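UDP-glucose 4-epimerase (Brucella ovis, PDB 4WOK) probably catalyses the NAD-dependent interconversion of UDP-glucose and UDP-galactose by inverting the configuration at C4 of the sugar. Local coordinates at residues A[21-26]-A[176-181]; A[198-203]-A[231-236]. The protein carries 2 engineered substitutions. All blocks are in the same frame, centred on the assembly; numbering follows the deposited sequence.

Contact 1: A[21-26]-A[176-181]. With NAD (nicotinamide-adenine-dinucleotide), chain B.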
ATOM      1  N   GLY A  21      -4.007  -3.387  -9.654  1.00 19.59           N
ATOM      2  CA  GLY A  21      -2.745  -3.698  -8.994  1.00 15.60           C
ATOM      3  C   GLY A  21      -2.924  -4.603  -7.781  1.00 20.20           C
ATOM      4  O   GLY A  21      -4.001  -5.135  -7.540  1.00 19.77           O
ATOM      5  N   PHE A  22      -1.855  -4.767  -7.018  1.00 19.71           N
ATOM      6  CA  PHE A  22      -1.829  -5.679  -5.873  1.00 21.89           C
ATOM      7  C   PHE A  22      -2.856  -5.289  -4.788  1.00 26.37           C
ATOM      8  O   PHE A  22      -3.836  -6.010  -4.540  1.00 21.64           O
ATOM      9  CB  PHE A  22      -0.399  -5.708  -5.316  1.00 18.19           C
ATOM     10  CG  PHE A  22      -0.229  -6.512  -4.046  1.00 21.38           C
ATOM     11  CD1 PHE A  22      -0.814  -7.766  -3.902  1.00 22.59           C
ATOM     12  CD2 PHE A  22       0.565  -6.024  -3.014  1.00 21.00           C
ATOM     13  CE1 PHE A  22      -0.644  -8.505  -2.724  1.00 24.10           C
ATOM     14  CE2 PHE A  22       0.745  -6.751  -1.851  1.00 24.93           C
ATOM     15  CZ  PHE A  22       0.146  -7.995  -1.703  1.00 24.88           C
ATOM     16  N   ILE A  23      -2.664  -4.148  -4.145  1.00 22.03           N
ATOM     17  CA  ILE A  23      -3.572  -3.772  -3.059  1.00 19.66           C
ATOM     18  C   ILE A  23      -4.973  -3.393  -3.584  1.00 18.42           C
ATOM     19  O   ILE A  23      -5.986  -3.677  -2.931  1.00 25.60           O
ATOM     20  CB  ILE A  23      -2.973  -2.605  -2.244  1.00 21.54           C
ATOM     21  CG1 ILE A  23      -1.566  -2.985  -1.764  1.00 21.84           C
ATOM     22  CG2 ILE A  23      -3.831  -2.274  -1.060  1.00 20.43           C
ATOM     23  CD1 ILE A  23      -0.800  -1.813  -1.153  1.00 24.11           C
ATOM     24  N   GLY A  24      -5.022  -2.746  -4.746  1.00 17.38           N
ATOM     25  CA  GLY A  24      -6.284  -2.292  -5.325  1.00 17.19           C
ATOM     26  C   GLY A  24      -7.188  -3.460  -5.696  1.00 21.44           C
ATOM     27  O   GLY A  24      -8.387  -3.403  -5.475  1.00 20.79           O
ATOM     28  N   SER A  25      -6.619  -4.522  -6.267  1.00 21.10           N
ATOM     29  CA  SER A  25      -7.429  -5.676  -6.652  1.00 19.12           C
ATOM     30  C   SER A  25      -7.961  -6.387  -5.413  1.00 23.87           C
ATOM     31  O   SER A  25      -9.121  -6.815  -5.397  1.00 22.05           O
ATOM     32  CB  SER A  25      -6.644  -6.658  -7.540  1.00 20.45           C
ATOM     33  OG  SER A  25      -5.501  -7.195  -6.871  1.00 19.58           O
ATOM     34  N   HIS A  26      -7.141  -6.503  -4.365  1.00 20.81           N
ATOM     35  CA  HIS A  26      -7.638  -7.089  -3.114  1.00 26.94           C
ATOM     36  C   HIS A  26      -8.777  -6.256  -2.519  1.00 22.96           C
ATOM     37  O   HIS A  26      -9.723  -6.791  -1.912  1.00 25.36           O
ATOM     38  CB  HIS A  26      -6.511  -7.230  -2.089  1.00 22.19           C
ATOM     39  CG  HIS A  26      -5.629  -8.419  -2.324  1.00 26.77           C
ATOM     40  ND1 HIS A  26      -4.608  -8.414  -3.245  1.00 24.64           N
ATOM     41  CD2 HIS A  26      -5.623  -9.650  -1.752  1.00 28.84           C
ATOM     42  CE1 HIS A  26      -4.006  -9.597  -3.238  1.00 30.31           C
ATOM     43  NE2 HIS A  26      -4.604 -10.362  -2.344  1.00 32.67           N
ATOM     44  N   LEU A 176      -4.424   7.086   4.256  1.00 26.63           N
ATOM     45  CA  LEU A 176      -4.015   5.897   4.991  1.00 28.35           C
ATOM     46  C   LEU A 176      -2.528   5.640   4.787  1.00 33.87           C
ATOM     47  O   LEU A 176      -2.074   5.429   3.660  1.00 26.68           O
ATOM     48  CB  LEU A 176      -4.840   4.685   4.555  1.00 27.21           C
ATOM     49  CG  LEU A 176      -6.351   4.782   4.797  1.00 29.16           C
ATOM     50  CD1 LEU A 176      -7.072   3.597   4.161  1.00 32.56           C
ATOM     51  CD2 LEU A 176      -6.689   4.871   6.292  1.00 28.13           C
ATOM     52  N   ARG A 177      -1.781   5.663   5.889  1.00 26.88           N
ATOM     53  CA  ARG A 177      -0.331   5.531   5.857  1.00 30.51           C
ATOM     54  C   ARG A 177       0.095   4.152   6.361  1.00 31.09           C
ATOM     55  O   ARG A 177      -0.352   3.702   7.416  1.00 31.01           O
ATOM     56  CB  ARG A 177       0.333   6.624   6.715  1.00 30.93           C
ATOM     57  CG  ARG A 177      -0.073   8.054   6.375  1.00 34.49           C
ATOM     58  CD  ARG A 177       0.538   9.045   7.371  1.00 33.31           C
ATOM     59  NE  ARG A 177       0.147  10.428   7.108  1.00 31.17           N
ATOM     60  CZ  ARG A 177       0.005  11.352   8.060  1.00 35.48           C
ATOM     61  NH1 ARG A 177       0.221  11.038   9.332  1.00 34.67           N
ATOM     62  NH2 ARG A 177      -0.347  12.590   7.745  1.00 30.43           N
ATOM     63  N   TYR A 178       0.956   3.479   5.605  1.00 28.73           N
ATOM     64  CA  TYR A 178       1.488   2.194   6.049  1.00 32.48           C
ATOM     65  C   TYR A 178       2.834   1.960   5.396  1.00 31.97           C
ATOM     66  O   TYR A 178       3.206   2.674   4.456  1.00 29.53           O
ATOM     67  CB  TYR A 178       0.515   1.053   5.730  1.00 28.26           C
ATOM     68  CG  TYR A 178       0.002   1.057   4.297  1.00 26.25           C
ATOM     69  CD1 TYR A 178      -1.069   1.870   3.916  1.00 29.72           C
ATOM     70  CD2 TYR A 178       0.574   0.232   3.341  1.00 26.22           C
ATOM     71  CE1 TYR A 178      -1.532   1.873   2.617  1.00 28.68           C
ATOM     72  CE2 TYR A 178       0.112   0.214   2.044  1.00 25.60           C
ATOM     73  CZ  TYR A 178      -0.938   1.041   1.683  1.00 31.67           C
ATOM     74  OH  TYR A 178      -1.393   1.031   0.382  1.00 28.91           O
ATOM     75  N   PHE A 179       3.569   0.967   5.895  1.00 27.79           N
ATOM     76  CA  PHE A 179       4.918   0.707   5.395  1.00 34.77           C
ATOM     77  C   PHE A 179       4.978  -0.327   4.266  1.00 41.08           C
ATOM     78  O   PHE A 179       5.249   0.022   3.113  1.00 41.07           O
ATOM     79  CB  PHE A 179       5.827   0.256   6.546  1.00 36.05           C
ATOM     80  CG  PHE A 179       6.445   1.395   7.317  1.00 34.27           C
ATOM     81  CD1 PHE A 179       7.409   2.207   6.725  1.00 36.06           C
ATOM     82  CD2 PHE A 179       6.064   1.656   8.626  1.00 35.27           C
ATOM     83  CE1 PHE A 179       7.987   3.255   7.429  1.00 38.71           C
ATOM     84  CE2 PHE A 179       6.637   2.696   9.338  1.00 31.04           C
ATOM     85  CZ  PHE A 179       7.602   3.498   8.737  1.00 32.49           C
ATOM     86  N   ASN A 180       4.760  -1.596   4.602  1.00 33.57           N
ATOM     87  CA  ASN A 180       4.929  -2.677   3.638  1.00 32.14           C
ATOM     88  C   ASN A 180       3.721  -3.579   3.522  1.00 31.50           C
ATOM     89  O   ASN A 180       3.403  -4.324   4.450  1.00 32.52           O
ATOM     90  CB  ASN A 180       6.138  -3.551   3.999  1.00 28.67           C
ATOM     91  CG  ASN A 180       7.442  -2.782   3.984  1.00 35.43           C
ATOM     92  OD1 ASN A 180       7.901  -2.341   2.931  1.00 34.18           O
ATOM     93  ND2 ASN A 180       8.062  -2.643   5.151  1.00 35.06           N
ATOM     94  N   ALA A 181       3.078  -3.534   2.362  1.00 27.18           N
ATOM     95  CA  ALA A 181       1.986  -4.444   2.054  1.00 27.27           C
ATOM     96  C   ALA A 181       2.547  -5.831   1.808  1.00 27.72           C
ATOM     97  O   ALA A 181       3.517  -5.980   1.084  1.00 30.42           O
ATOM     98  CB  ALA A 181       1.229  -3.971   0.838  1.00 25.21           C
TER
HETATM   99  PA  NAD B 400       0.766  -1.785  -7.841  1.00 18.84           P
HETATM  100  O1A NAD B 400       1.717  -1.129  -8.824  1.00 20.23           O
HETATM  101  O2A NAD B 400       0.447  -3.251  -7.831  1.00 19.51           O
HETATM  102  O5B NAD B 400      -0.763  -1.041  -8.174  1.00 21.21           O
HETATM  103  C5B NAD B 400      -0.594   0.226  -8.772  1.00 15.40           C
HETATM  104  C4B NAD B 400      -1.770   0.336  -9.777  1.00 15.82           C
HETATM  105  O4B NAD B 400      -1.899   1.684 -10.247  1.00 18.45           O
HETATM  106  C3B NAD B 400      -1.335  -0.554 -10.946  1.00 16.03           C
HETATM  107  O3B NAD B 400      -2.431  -1.365 -11.289  1.00 16.55           O
HETATM  108  C2B NAD B 400      -1.004   0.481 -12.051  1.00 14.48           C
HETATM  109  O2B NAD B 400      -1.278  -0.027 -13.296  1.00 15.62           O
HETATM  110  C1B NAD B 400      -2.004   1.637 -11.684  1.00 14.01           C
HETATM  111  N9A NAD B 400      -1.511   2.959 -12.117  1.00 15.86           N
HETATM  112  C8A NAD B 400      -0.248   3.551 -11.899  1.00 17.63           C
HETATM  113  N7A NAD B 400      -0.164   4.784 -12.411  1.00 17.63           N
HETATM  114  C5A NAD B 400      -1.422   4.999 -12.988  1.00 20.33           C
HETATM  115  C6A NAD B 400      -1.958   6.100 -13.691  1.00 19.91           C
HETATM  116  N6A NAD B 400      -1.193   7.220 -13.918  1.00 14.20           N
HETATM  117  N1A NAD B 400      -3.233   6.050 -14.145  1.00 18.63           N
HETATM  118  C2A NAD B 400      -3.952   4.907 -13.903  1.00 14.25           C
HETATM  119  N3A NAD B 400      -3.565   3.770 -13.254  1.00 15.49           N
HETATM  120  C4A NAD B 400      -2.276   3.875 -12.804  1.00 15.97           C
HETATM  121  O3  NAD B 400       1.307  -1.106  -6.488  1.00 18.72           O
HETATM  122  PN  NAD B 400       0.565  -1.520  -5.113  1.00 23.39           P
HETATM  123  O1N NAD B 400      -0.781  -2.183  -5.172  1.00 20.36           O
HETATM  124  O2N NAD B 400       1.688  -1.912  -4.218  1.00 29.35           O
HETATM  125  O5D NAD B 400       0.283  -0.058  -4.237  1.00 34.97           O
HETATM  126  C5D NAD B 400      -0.565   0.771  -4.864  1.00 36.16           C
HETATM  127  C4D NAD B 400      -0.787   1.933  -3.896  1.00 23.04           C
HETATM  128  O4D NAD B 400      -0.357   1.517  -2.536  1.00 21.98           O
HETATM  129  C3D NAD B 400       0.139   3.104  -4.283  1.00 26.13           C
HETATM  130  O3D NAD B 400      -0.546   4.260  -3.920  1.00 30.12           O
HETATM  131  C2D NAD B 400       1.333   2.863  -3.353  1.00 32.83           C
HETATM  132  O2D NAD B 400       2.042   3.991  -3.025  1.00 40.86           O
HETATM  133  C1D NAD B 400       0.529   2.489  -2.086  1.00 24.26           C
HETATM  134  N1N NAD B 400       1.502   1.851  -1.064  1.00 25.24           N
HETATM  135  C2N NAD B 400       1.952   0.559  -1.328  1.00 26.59           C
HETATM  136  C3N NAD B 400       2.844  -0.042  -0.402  1.00 25.97           C
HETATM  137  C7N NAD B 400       3.340  -1.437  -0.677  1.00 31.14           C
HETATM  138  O7N NAD B 400       4.090  -2.000   0.126  1.00 25.78           O
HETATM  139  N7N NAD B 400       2.938  -2.064  -1.840  1.00 20.89           N
HETATM  140  C4N NAD B 400       3.247   0.675   0.726  1.00 27.60           C
HETATM  141  C5N NAD B 400       2.779   1.968   0.957  1.00 32.73           C
HETATM  142  C6N NAD B 400       1.896   2.560   0.043  1.00 31.50           C
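Phe-22 and Ile-23, at the start of helix 22-33, reach Tyr-178 and Ala-181 beside the bound NAD. Gly-21 takes the N-cap position. Gly-21 and Gly-24 belong to the glycine-rich turn of the Rossmann fold, consistent with the GxxGxxG motif of extended short-chain dehydrogenases/reductases. Phe-22 N gives a nearly straight hydrogen bond (174°) to NAD O2A at 2.9 Å. The Phe-22 side chain runs with CG anti to the backbone N (chi1 175°), and its CE2 lies 3.9 Å from Ala-181 CB. The ring turns an edge to NAD O2N. Ile-23 N binds NAD O1N at 2.9 Å. At the end of its side chain, Ile-23 CD1 rests on Ala-181 CB at 3.6 Å. The same methyl meets the edge of the Tyr-178 ring, 3.3 Å from Tyr-178 OH. The hydroxyl itself is hydrogen-bonded to Ser-125 OG. Further along, Ser-25 OG bonds to Gly-21 O at 2.6 Å. This carbonyl also takes the amide of Ser-25, so two bonds grip it. His-26 ND1 bonds to Phe-22 O. Across the contact, Tyr-178 CE2 lies 3.4 Å from NAD C4N. Ala-181 N holds NAD O7N at 2.9 Å, which limits rotation of the carboxamide. Each phosphate takes one helix-start amide, so the positive end of the helix dipole would offset part of the pyrophosphate charge.

Contact 2: A[198-203]-A[231-236]. With ZN (zinc ion), chain C.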
ATOM      1  N   THR A 198      10.398  -5.773  -6.265  1.00 26.28           N
ATOM      2  CA  THR A 198      11.394  -5.098  -5.429  1.00 26.93           C
ATOM      3  C   THR A 198      11.119  -5.232  -3.931  1.00 29.58           C
ATOM      4  O   THR A 198      11.905  -4.764  -3.113  1.00 27.99           O
ATOM      5  CB  THR A 198      11.473  -3.588  -5.759  1.00 31.74           C
ATOM      6  OG1 THR A 198      10.229  -2.959  -5.419  1.00 28.11           O
ATOM      7  CG2 THR A 198      11.758  -3.372  -7.234  1.00 36.65           C
ATOM      8  N   HIS A 199      10.004  -5.858  -3.571  1.00 28.56           N
ATOM      9  CA  HIS A 199       9.607  -5.911  -2.168  1.00 27.75           C
ATOM     10  C   HIS A 199      10.268  -7.102  -1.484  1.00 33.39           C
ATOM     11  O   HIS A 199      10.516  -8.128  -2.112  1.00 29.68           O
ATOM     12  CB  HIS A 199       8.087  -5.957  -2.048  1.00 25.33           C
ATOM     13  CG  HIS A 199       7.425  -4.710  -2.558  1.00 28.43           C
ATOM     14  ND1 HIS A 199       6.629  -4.692  -3.684  1.00 28.53           N
ATOM     15  CD2 HIS A 199       7.471  -3.434  -2.107  1.00 33.90           C
ATOM     16  CE1 HIS A 199       6.207  -3.455  -3.901  1.00 30.40           C
ATOM     17  NE2 HIS A 199       6.702  -2.676  -2.956  1.00 31.74           N
ATOM     18  N   LEU A 200      10.552  -6.941  -0.198  1.00 34.01           N
ATOM     19  CA  LEU A 200      11.445  -7.841   0.530  1.00 31.56           C
ATOM     20  C   LEU A 200      10.916  -9.273   0.640  1.00 33.87           C
ATOM     21  O   LEU A 200      11.616 -10.224   0.295  1.00 34.27           O
ATOM     22  CB  LEU A 200      11.715  -7.260   1.921  1.00 30.66           C
ATOM     23  CG  LEU A 200      12.794  -7.886   2.808  1.00 37.73           C
ATOM     24  CD1 LEU A 200      12.235  -9.061   3.590  1.00 41.97           C
ATOM     25  CD2 LEU A 200      14.021  -8.286   1.979  1.00 36.17           C
ATOM     26  N   ILE A 201       9.691  -9.440   1.131  1.00 29.37           N
ATOM     27  CA  ILE A 201       9.181 -10.789   1.338  1.00 29.92           C
ATOM     28  C   ILE A 201       9.017 -11.561   0.014  1.00 30.37           C
ATOM     29  O   ILE A 201       9.412 -12.731  -0.074  1.00 31.54           O
ATOM     30  CB  ILE A 201       7.866 -10.764   2.121  1.00 29.99           C
ATOM     31  CG1 ILE A 201       8.125 -10.213   3.527  1.00 35.06           C
ATOM     32  CG2 ILE A 201       7.282 -12.150   2.177  1.00 33.86           C
ATOM     33  CD1 ILE A 201       6.899 -10.133   4.418  1.00 37.88           C
ATOM     34  N   PRO A 202       8.478 -10.905  -1.033  1.00 28.63           N
ATOM     35  CA  PRO A 202       8.517 -11.583  -2.333  1.00 27.74           C
ATOM     36  C   PRO A 202       9.910 -11.950  -2.823  1.00 30.69           C
ATOM     37  O   PRO A 202      10.072 -13.049  -3.350  1.00 31.29           O
ATOM     38  CB  PRO A 202       7.881 -10.556  -3.268  1.00 26.51           C
ATOM     39  CG  PRO A 202       6.858  -9.896  -2.386  1.00 26.41           C
ATOM     40  CD  PRO A 202       7.579  -9.734  -1.073  1.00 29.23           C
ATOM     41  N   ARG A 203      10.883 -11.057  -2.672  1.00 28.21           N
ATOM     42  CA  ARG A 203      12.239 -11.364  -3.103  1.00 28.73           C
ATOM     43  C   ARG A 203      12.806 -12.541  -2.306  1.00 30.94           C
ATOM     44  O   ARG A 203      13.416 -13.457  -2.868  1.00 31.23           O
ATOM     45  CB  ARG A 203      13.135 -10.131  -2.968  1.00 30.61           C
ATOM     46  CG  ARG A 203      12.880  -9.069  -4.049  1.00 35.34           C
ATOM     47  CD  ARG A 203      13.796  -7.859  -3.892  1.00 40.54           C
ATOM     48  NE  ARG A 203      15.212  -8.233  -3.862  1.00 47.90           N
ATOM     49  CZ  ARG A 203      16.027  -8.002  -2.832  1.00 53.86           C
ATOM     50  NH1 ARG A 203      15.567  -7.386  -1.745  1.00 48.32           N
ATOM     51  NH2 ARG A 203      17.303  -8.378  -2.889  1.00 51.50           N
ATOM     52  N   ARG A 231      11.397  -3.969  10.271  1.00 36.11           N
ATOM     53  CA  ARG A 231      10.498  -3.123   9.474  1.00 35.88           C
ATOM     54  C   ARG A 231       9.058  -3.550   9.722  1.00 38.53           C
ATOM     55  O   ARG A 231       8.803  -4.487  10.489  1.00 40.64           O
ATOM     56  CB  ARG A 231      10.859  -3.203   7.988  1.00 37.61           C
ATOM     57  CG  ARG A 231      12.273  -2.712   7.653  1.00 41.40           C
ATOM     58  CD  ARG A 231      12.351  -1.193   7.726  1.00 44.43           C
ATOM     59  NE  ARG A 231      13.663  -0.653   7.368  1.00 40.70           N
ATOM     60  CZ  ARG A 231      14.608  -0.338   8.251  1.00 44.76           C
ATOM     61  NH1 ARG A 231      14.395  -0.530   9.545  1.00 42.95           N
ATOM     62  NH2 ARG A 231      15.768   0.163   7.842  1.00 39.86           N
ATOM     63  N   ASP A 232       8.121  -2.883   9.055  1.00 33.29           N
ATOM     64  CA  ASP A 232       6.709  -2.972   9.406  1.00 35.49           C
ATOM     65  C   ASP A 232       5.913  -3.616   8.285  1.00 37.41           C
ATOM     66  O   ASP A 232       5.886  -3.094   7.167  1.00 31.14           O
ATOM     67  CB  ASP A 232       6.175  -1.574   9.703  1.00 35.34           C
ATOM     68  CG  ASP A 232       4.855  -1.590  10.429  1.00 45.89           C
ATOM     69  OD1 ASP A 232       4.270  -2.677  10.619  1.00 59.03           O
ATOM     70  OD2 ASP A 232       4.403  -0.497  10.814  1.00 41.23           O
ATOM     71  N   TYR A 233       5.269  -4.739   8.572  1.00 31.98           N
ATOM     72  CA  TYR A 233       4.543  -5.465   7.531  1.00 39.04           C
ATOM     73  C   TYR A 233       3.066  -5.624   7.858  1.00 39.44           C
ATOM     74  O   TYR A 233       2.706  -6.015   8.962  1.00 32.30           O
ATOM     75  CB  TYR A 233       5.179  -6.839   7.304  1.00 35.40           C
ATOM     76  CG  TYR A 233       6.643  -6.730   6.937  1.00 38.21           C
ATOM     77  CD1 TYR A 233       7.623  -6.685   7.922  1.00 36.05           C
ATOM     78  CD2 TYR A 233       7.042  -6.631   5.611  1.00 34.30           C
ATOM     79  CE1 TYR A 233       8.961  -6.562   7.595  1.00 37.19           C
ATOM     80  CE2 TYR A 233       8.379  -6.504   5.274  1.00 35.55           C
ATOM     81  CZ  TYR A 233       9.331  -6.470   6.272  1.00 37.33           C
ATOM     82  OH  TYR A 233      10.663  -6.336   5.944  1.00 34.01           O
ATOM     83  N   ILE A 234       2.213  -5.324   6.889  1.00 31.60           N
ATOM     84  CA  ILE A 234       0.779  -5.486   7.083  1.00 30.35           C
ATOM     85  C   ILE A 234       0.187  -6.284   5.924  1.00 31.09           C
ATOM     86  O   ILE A 234       0.515  -6.055   4.757  1.00 29.78           O
ATOM     87  CB  ILE A 234       0.062  -4.113   7.236  1.00 30.01           C
ATOM     88  CG1 ILE A 234      -1.455  -4.297   7.336  1.00 32.02           C
ATOM     89  CG2 ILE A 234       0.402  -3.169   6.088  1.00 29.62           C
ATOM     90  CD1 ILE A 234      -2.189  -3.046   7.819  1.00 30.83           C
ATOM     91  N   HIS A 235      -0.674  -7.237   6.258  1.00 30.28           N
ATOM     92  CA  HIS A 235      -1.302  -8.092   5.266  1.00 29.85           C
ATOM     93  C   HIS A 235      -2.222  -7.293   4.349  1.00 31.71           C
ATOM     94  O   HIS A 235      -2.994  -6.447   4.809  1.00 32.63           O
ATOM     95  CB  HIS A 235      -2.082  -9.208   5.959  1.00 30.87           C
ATOM     96  CG  HIS A 235      -2.423 -10.351   5.058  1.00 30.70           C
ATOM     97  ND1 HIS A 235      -3.382 -10.260   4.074  1.00 30.01           N
ATOM     98  CD2 HIS A 235      -1.923 -11.608   4.984  1.00 31.15           C
ATOM     99  CE1 HIS A 235      -3.468 -11.417   3.439  1.00 35.25           C
ATOM    100  NE2 HIS A 235      -2.594 -12.253   3.973  1.00 32.61           N
ATOM    101  N   VAL A 236      -2.160  -7.592   3.058  1.00 28.08           N
ATOM    102  CA  VAL A 236      -2.913  -6.839   2.058  1.00 27.18           C
ATOM    103  C   VAL A 236      -4.436  -6.923   2.272  1.00 28.09           C
ATOM    104  O   VAL A 236      -5.181  -5.987   1.945  1.00 27.15           O
ATOM    105  CB  VAL A 236      -2.549  -7.328   0.640  1.00 26.38           C
ATOM    106  CG1 VAL A 236      -2.863  -8.814   0.490  1.00 26.91           C
ATOM    107  CG2 VAL A 236      -3.247  -6.491  -0.431  1.00 25.48           C
TER
HETATM  108 ZN    ZN C 401       6.042  -6.121  -5.055  1.00 38.56          ZN
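Tyr-233 meets Ile-201 and Leu-200, both in the first turn of helix 200-209. Its CB points toward that helix. From there CG lies anti to the carbonyl carbon (chi1 -57°), which swings the ring across the side chains of Ile-201 and Leu-200 at a slant. Tyr-233 CD2 is 3.7 Å from Ile-201 CD1. One atom further out, Tyr-233 CE2 lies 4.0 Å from the same methyl, and Ile-201 CG1 approaches it as well. The methyl reaches the ring obliquely. At the tip, Tyr-233 OH is 3.9 Å from Leu-200 CD1, a van der Waals contact. The strand that bears the tyrosine, 230-235, is the middle one of a small mixed sheet, between strands 180-182 and 267-268. This sheet is separate from the seven-stranded parallel sheet of the Rossmann fold. Helix 200-209 packs against it here, and Ile-272 of helix 269-280 touches Leu-200, Ile-201 and Tyr-233 alike. Just before the helix, His-199 stands at the N-cap position. Its ND1 binds the zinc ion at 2.1 Å. Glu-192, His-194 and Glu-197 complete the metal site. The hydroxyl of Thr-198 sits over one face of the His-199 ring, with OG1 4.2 Å above the plane. At the far end of the strand, His-235 is the N-cap of helix 236-251, and its ND1 is hydrogen-bonded to the backbone N of Thr-237.

In the fold
Contact 1 lies close to the centre of the chain. Contact 2 lies about 10 Å from it, centre to centre; it too is buried, though Leu-200 is partly exposed. Segment 176-181 leaves the large parallel sheet and enters the small mixed one, where strand 180-182 runs beside strand 230-235 of contact 2. Asn-180 joins the two contacts: its O probably accepts a hydrogen bond from Ile-234 N, and its CB packs on Tyr-233 CD2. The chemistry differs. In 21-26/176-181 backbone amides bind the cofactor next to apolar contacts. In 198-203/231-236 aliphatic carbons of Leu-200 and Ile-201 meet the ring and hydroxyl of Tyr-233, while the metal is held by His-199 alone of the two segments.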